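Local coordinates for FERM, ARHGEF and pleckstrin domain-containing protein 2 (Mus musculus, PDB 6D2K) that activates the small GTPase RAC1 as a guanine nucleotide exchange factor and takes part in semaphorin signalling, actin remodelling and integrin regulation, at residues A[32-37]-A[61-66]. Sequence-based numbering, arbitrary orientation.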
# COMPACT_ATOMS: atom_id res chain seq x y z
N VAL A 32 13.35 0.21 15.88
CA VAL A 32 14.63 0.91 15.78
C VAL A 32 14.93 1.37 14.34
O VAL A 32 15.37 2.50 14.10
CB VAL A 32 15.79 0.05 16.33
CG1 VAL A 32 17.10 0.81 16.26
CG2 VAL A 32 15.48 -0.36 17.77
N LEU A 33 14.67 0.48 13.38
CA LEU A 33 14.88 0.79 11.97
C LEU A 33 13.81 1.76 11.48
O LEU A 33 14.12 2.71 10.76
CB LEU A 33 14.86 -0.48 11.12
CG LEU A 33 14.95 -0.25 9.61
CD1 LEU A 33 16.20 0.53 9.20
CD2 LEU A 33 14.86 -1.59 8.86
N LEU A 34 12.57 1.50 11.86
CA LEU A 34 11.45 2.37 11.48
C LEU A 34 11.75 3.81 11.89
O LEU A 34 11.67 4.72 11.07
CB LEU A 34 10.15 1.87 12.10
CG LEU A 34 9.61 0.51 11.63
CD1 LEU A 34 8.55 -0.04 12.56
CD2 LEU A 34 9.07 0.59 10.20
N THR A 35 12.14 4.00 13.14
CA THR A 35 12.47 5.34 13.65
C THR A 35 13.67 6.00 12.96
O THR A 35 13.66 7.21 12.72
CB THR A 35 12.66 5.32 15.18
OG1 THR A 35 11.41 5.00 15.81
CG2 THR A 35 13.13 6.68 15.68
N GLN A 36 14.70 5.23 12.62
CA GLN A 36 15.81 5.79 11.86
C GLN A 36 15.31 6.28 10.51
O GLN A 36 15.74 7.33 10.02
CB GLN A 36 16.97 4.79 11.69
CG GLN A 36 17.71 4.48 12.99
CD GLN A 36 19.02 3.72 12.78
OE1 GLN A 36 19.47 3.54 11.65
NE2 GLN A 36 19.63 3.29 13.87
N VAL A 37 14.39 5.54 9.90
CA VAL A 37 13.86 5.94 8.61
C VAL A 37 13.00 7.19 8.73
O VAL A 37 13.13 8.10 7.92
CB VAL A 37 13.05 4.82 7.93
CG1 VAL A 37 12.41 5.36 6.66
CG2 VAL A 37 13.95 3.63 7.63
N ILE A 61 5.46 -8.51 2.78
CA ILE A 61 5.13 -8.59 4.19
C ILE A 61 5.67 -7.38 4.97
O ILE A 61 6.72 -6.83 4.63
CB ILE A 61 5.55 -9.95 4.81
CG1 ILE A 61 6.42 -9.76 6.05
CG2 ILE A 61 6.22 -10.83 3.77
CD1 ILE A 61 6.85 -11.07 6.68
N TRP A 62 4.93 -6.94 5.97
CA TRP A 62 5.31 -5.78 6.78
C TRP A 62 6.33 -6.10 7.86
O TRP A 62 6.24 -7.12 8.55
CB TRP A 62 4.07 -5.18 7.44
CG TRP A 62 3.10 -4.58 6.47
CD1 TRP A 62 1.88 -5.08 6.10
CD2 TRP A 62 3.28 -3.37 5.74
NE1 TRP A 62 1.29 -4.23 5.18
CE2 TRP A 62 2.13 -3.18 4.95
CE3 TRP A 62 4.32 -2.42 5.67
CZ2 TRP A 62 1.99 -2.08 4.09
CZ3 TRP A 62 4.17 -1.33 4.84
CH2 TRP A 62 3.01 -1.17 4.06
N LEU A 63 7.30 -5.21 8.03
CA LEU A 63 8.19 -5.29 9.18
C LEU A 63 7.42 -5.04 10.47
O LEU A 63 6.69 -4.05 10.57
CB LEU A 63 9.34 -4.28 9.03
CG LEU A 63 10.44 -4.39 10.09
CD1 LEU A 63 11.30 -5.62 9.82
CD2 LEU A 63 11.31 -3.15 10.07
N GLU A 64 7.56 -5.94 11.44
CA GLU A 64 6.88 -5.80 12.73
C GLU A 64 7.74 -4.99 13.70
O GLU A 64 8.92 -5.26 13.87
CB GLU A 64 6.54 -7.18 13.32
CG GLU A 64 5.67 -8.05 12.42
CD GLU A 64 5.22 -9.34 13.07
OE1 GLU A 64 4.35 -9.29 13.96
OE2 GLU A 64 5.74 -10.42 12.70
N PRO A 65 7.15 -3.98 14.36
CA PRO A 65 7.96 -3.07 15.18
C PRO A 65 8.50 -3.71 16.47
O PRO A 65 9.52 -3.25 16.97
CB PRO A 65 6.98 -1.95 15.52
CG PRO A 65 5.62 -2.57 15.38
CD PRO A 65 5.75 -3.52 14.24
N MET A 66 7.82 -4.73 16.98
CA MET A 66 8.15 -5.32 18.28
C MET A 66 8.77 -6.71 18.19
O MET A 66 8.71 -7.48 19.15
CB MET A 66 6.90 -5.39 19.16
CG MET A 66 6.11 -4.10 19.21
SD MET A 66 6.65 -3.01 20.54
CE MET A 66 5.17 -2.95 21.53
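Leu63 meets two consecutive leucines of the helix with a single methyl group, CD2, which serves both contacts. This CD2 comes up against the side of the Leu33 CD2 methyl at 4.1 Å, the two side chains crossing at about a right angle. The same Leu63 CD2 approaches the branch carbon of the next residue, Leu34 CG, at 4.3 Å. Different first torsions bring the neighbouring leucines there: Leu33 carries CG anti to the backbone N (chi1 175°), which brings its CD2 to Leu63, whereas Leu34, with CG beside the backbone N (chi1 -66°), keeps CG by Leu63 CD2 while its CD1 also reaches Pro65. There Leu34 CD1 rests on the proline ring at CB, 3.9 Å away, with Pro65 CA almost as near at 4.0 Å. These contacts belong to the ubiquitin-like N-terminal lobe of the FERM domain, in which helix 30-41 packs across a mixed sheet and the chain leaving edge strand 60-62 passes beside the helix. Leu51 of strand 49-54 touches both Leu33 and Leu34, while Phe22 and Ile69 add to the apolar surroundings of Leu33, and Leu81 to those of Leu63. The leucines are buried, but Pro65 sits at the partly exposed margin, its backbone hydrogen-bonded to that of Gln31. Between Leu63 and Pro65, the CB of Glu64 points away from the helix, and its OE2 forms a salt bridge with Lys275 NZ of the C-terminal PH-like lobe.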